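Local atomic coordinates of probable glutathione S-transferase 5 (PDB entry 1ZL9), a protein that conjugates reduced glutathione to a wide range of hydrophobic electrophiles and may help detoxify reactive oxygen species produced during bacterial infection. Residues 159-164 against 185-190. Residues are numbered along the deposited sequence; the frame is centred on the assembly and turned at random.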
ATOM      1  N   ASP A 159     -12.821  -7.395  -3.578  1.00 13.66           N
ATOM      2  CA  ASP A 159     -14.241  -7.680  -3.297  1.00 13.84           C
ATOM      3  C   ASP A 159     -14.408  -8.256  -1.872  1.00 13.55           C
ATOM      4  O   ASP A 159     -15.325  -7.905  -1.149  1.00 12.43           O
ATOM      5  CB  ASP A 159     -14.788  -8.687  -4.255  1.00 14.52           C
ATOM      6  CG  ASP A 159     -14.957  -8.156  -5.659  1.00 16.73           C
ATOM      7  OD1 ASP A 159     -15.618  -7.085  -5.880  1.00 13.45           O
ATOM      8  OD2 ASP A 159     -14.517  -8.841  -6.601  1.00 16.84           O
ATOM      9  N   LEU A 160     -13.539  -9.206  -1.520  1.00 12.68           N
ATOM     10  CA  LEU A 160     -13.616  -9.829  -0.211  1.00 13.79           C
ATOM     11  C   LEU A 160     -13.411  -8.800   0.885  1.00 13.31           C
ATOM     12  O   LEU A 160     -14.157  -8.808   1.883  1.00 14.38           O
ATOM     13  CB  LEU A 160     -12.576 -10.976  -0.044  1.00 12.73           C
ATOM     14  CG  LEU A 160     -12.841 -12.157  -0.973  1.00 12.71           C
ATOM     15  CD1 LEU A 160     -11.674 -13.114  -1.000  1.00 14.96           C
ATOM     16  CD2 LEU A 160     -14.032 -12.989  -0.653  1.00 12.54           C
ATOM     17  N   ALA A 161     -12.391  -7.976   0.728  1.00 12.68           N
ATOM     18  CA  ALA A 161     -12.057  -6.978   1.751  1.00 13.46           C
ATOM     19  C   ALA A 161     -13.172  -5.931   1.881  1.00 12.60           C
ATOM     20  O   ALA A 161     -13.620  -5.606   3.009  1.00 11.48           O
ATOM     21  CB  ALA A 161     -10.669  -6.311   1.519  1.00 12.70           C
ATOM     22  N   ILE A 162     -13.670  -5.449   0.756  1.00 11.92           N
ATOM     23  CA  ILE A 162     -14.660  -4.392   0.821  1.00 11.50           C
ATOM     24  C   ILE A 162     -15.995  -4.944   1.329  1.00 11.50           C
ATOM     25  O   ILE A 162     -16.676  -4.322   2.117  1.00 12.06           O
ATOM     26  CB  ILE A 162     -14.811  -3.726  -0.588  1.00 11.22           C
ATOM     27  CG1 ILE A 162     -13.525  -2.928  -0.987  1.00 10.17           C
ATOM     28  CG2 ILE A 162     -16.009  -2.869  -0.649  1.00 12.14           C
ATOM     29  CD1 ILE A 162     -13.088  -1.869   0.002  1.00 15.15           C
ATOM     30  N   ALA A 163     -16.415  -6.103   0.832  1.00 11.44           N
ATOM     31  CA  ALA A 163     -17.625  -6.726   1.353  1.00 12.44           C
ATOM     32  C   ALA A 163     -17.583  -6.979   2.834  1.00 13.16           C
ATOM     33  O   ALA A 163     -18.566  -6.760   3.525  1.00 12.57           O
ATOM     34  CB  ALA A 163     -17.955  -8.040   0.649  1.00 12.18           C
ATOM     35  N   GLN A 164     -16.432  -7.359   3.355  1.00 13.38           N
ATOM     36  CA  GLN A 164     -16.337  -7.630   4.790  1.00 14.26           C
ATOM     37  C   GLN A 164     -16.414  -6.303   5.611  1.00 15.38           C
ATOM     38  O   GLN A 164     -17.055  -6.228   6.659  1.00 13.70           O
ATOM     39  CB  GLN A 164     -15.016  -8.342   5.088  1.00 13.76           C
ATOM     40  CG  GLN A 164     -14.903  -8.756   6.578  1.00 14.48           C
ATOM     41  CD  GLN A 164     -16.082  -9.564   7.099  1.00 17.61           C
ATOM     42  OE1 GLN A 164     -16.874  -9.098   7.963  1.00 21.87           O
ATOM     43  NE2 GLN A 164     -16.238 -10.746   6.569  1.00 11.65           N
ATOM     44  N   HIS A 185     -23.469  -5.325  -3.042  1.00 13.87           N
ATOM     45  CA  HIS A 185     -22.154  -5.985  -3.248  1.00 13.85           C
ATOM     46  C   HIS A 185     -21.779  -6.856  -2.084  1.00 13.21           C
ATOM     47  O   HIS A 185     -21.391  -8.027  -2.301  1.00 14.90           O
ATOM     48  CB  HIS A 185     -21.092  -4.964  -3.556  1.00 13.26           C
ATOM     49  CG  HIS A 185     -19.685  -5.459  -3.456  1.00 13.85           C
ATOM     50  ND1 HIS A 185     -18.949  -5.856  -4.550  1.00 17.41           N
ATOM     51  CD2 HIS A 185     -18.855  -5.535  -2.392  1.00  7.76           C
ATOM     52  CE1 HIS A 185     -17.734  -6.217  -4.147  1.00 13.41           C
ATOM     53  NE2 HIS A 185     -17.655  -6.026  -2.840  1.00 17.49           N
ATOM     54  N   ALA A 186     -21.979  -6.359  -0.860  1.00 14.90           N
ATOM     55  CA  ALA A 186     -21.658  -7.131   0.342  1.00 15.59           C
ATOM     56  C   ALA A 186     -22.485  -8.415   0.407  1.00 16.87           C
ATOM     57  O   ALA A 186     -21.970  -9.471   0.708  1.00 14.39           O
ATOM     58  CB  ALA A 186     -21.897  -6.339   1.600  1.00 14.94           C
ATOM     59  N   GLU A 187     -23.775  -8.286   0.154  1.00 16.95           N
ATOM     60  CA  GLU A 187     -24.658  -9.449   0.160  1.00 17.87           C
ATOM     61  C   GLU A 187     -24.258 -10.470  -0.872  1.00 17.49           C
ATOM     62  O   GLU A 187     -24.305 -11.683  -0.575  1.00 17.79           O
ATOM     63  CB  GLU A 187     -26.129  -9.029  -0.035  1.00 18.08           C
ATOM     64  CG  GLU A 187     -26.565  -8.190   1.159  1.00 22.05           C
ATOM     65  CD  GLU A 187     -27.886  -7.424   0.913  1.00 29.15           C
ATOM     66  OE1 GLU A 187     -28.478  -6.954   1.911  1.00 33.09           O
ATOM     67  OE2 GLU A 187     -28.312  -7.283  -0.255  1.00 27.25           O
ATOM     68  N   LYS A 188     -23.921 -10.026  -2.102  1.00 16.42           N
ATOM     69  CA  LYS A 188     -23.472 -10.929  -3.162  1.00 16.84           C
ATOM     70  C   LYS A 188     -22.146 -11.702  -2.795  1.00 16.27           C
ATOM     71  O   LYS A 188     -22.013 -12.925  -2.988  1.00 15.69           O
ATOM     72  CB  LYS A 188     -23.209 -10.101  -4.451  1.00 17.98           C
ATOM     73  CG  LYS A 188     -22.608 -10.859  -5.651  1.00 19.01           C
ATOM     74  CD  LYS A 188     -22.286  -9.896  -6.819  1.00 20.95           C
ATOM     75  CE  LYS A 188     -21.689 -10.594  -7.990  1.00 20.02           C
ATOM     76  NZ  LYS A 188     -22.478 -11.800  -8.422  1.00 21.05           N
ATOM     77  N   ILE A 189     -21.136 -10.970  -2.338  1.00 14.35           N
ATOM     78  CA  ILE A 189     -19.831 -11.576  -2.097  1.00 13.35           C
ATOM     79  C   ILE A 189     -19.944 -12.519  -0.864  1.00 13.84           C
ATOM     80  O   ILE A 189     -19.414 -13.624  -0.851  1.00 14.07           O
ATOM     81  CB  ILE A 189     -18.777 -10.475  -1.844  1.00 12.80           C
ATOM     82  CG1 ILE A 189     -18.580  -9.569  -3.043  1.00 15.45           C
ATOM     83  CG2 ILE A 189     -17.430 -11.129  -1.444  1.00 12.69           C
ATOM     84  CD1 ILE A 189     -18.265 -10.237  -4.351  1.00 16.17           C
ATOM     85  N   GLN A 190     -20.688 -12.085   0.156  1.00 13.24           N
ATOM     86  CA  GLN A 190     -20.853 -12.873   1.385  1.00 15.08           C
ATOM     87  C   GLN A 190     -21.756 -14.123   1.293  1.00 15.50           C
ATOM     88  O   GLN A 190     -21.713 -14.997   2.173  1.00 14.93           O
ATOM     89  CB  GLN A 190     -21.210 -11.974   2.562  1.00 14.12           C
ATOM     90  CG  GLN A 190     -20.137 -10.866   2.784  1.00 17.07           C
ATOM     91  CD  GLN A 190     -19.492 -10.822   4.146  1.00 15.70           C
ATOM     92  OE1 GLN A 190     -18.243 -10.684   4.272  1.00 20.79           O
ATOM     93  NE2 GLN A 190     -20.308 -10.828   5.167  1.00 10.87           N
TER
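Two helices of the all-helical C-terminal domain meet here, and Ala163 of helix 157-171 is the knob that enters a hole on helix 180-191. The hole is formed by His185, Ala186, Ile189 and Gln190. Ala163 CB lies 3.6 Å from Ile189 CB and 3.8 Å from Ala186 CA. The small methyl lets the backbones come close, with the CA atoms of Ala163 and Ala186 4.2 Å apart. The local axes approach to 8.6 Å, and their directions differ by 122°.

The Ile189 side chain crosses those of Asp159 and Leu160 at about a right angle. Its CG2, anti to the backbone N, reaches Leu160 CD2 at 4.0 Å. The CG1 branch, anti to the carbonyl carbon, carries CD1 to 3.8 Å from Asp159 CB. CG1 also lies over one face of the His185 ring, offset toward the rim.

The contact is buried within the C-terminal domain, at the start of helix 157-171. Asp159 OD1 accepts from Leu150 N and OD2 from Thr156 N, the latter consistent with the N-capping box (Thr156-x-x-Asp159) known in the GST fold.

His185 is extended toward helix 157-171, with CG anti to the backbone N (chi1 166°). The ring presents its edge to Asp159 CA and Ala163 N. Its NE2 gives a weak hydrogen bond to Asp159 O, at 3.4 Å. That carbonyl already accepts the helical bond from Ala163 N, so two donors share it. ND1 is paired with Gly148 O in another weak bond. Together the two bonds would need a doubly protonated ring, which the nearby Asp159 carboxylate may favour, and they may limit its rotation.

Ile162 touches Phe134 and Leu138 of helix 119-145, while Leu160 packs on Val17 and Ile21 of helix 16-25, in the thioredoxin-like N-terminal domain, so helix 157-171 also faces the domain interface.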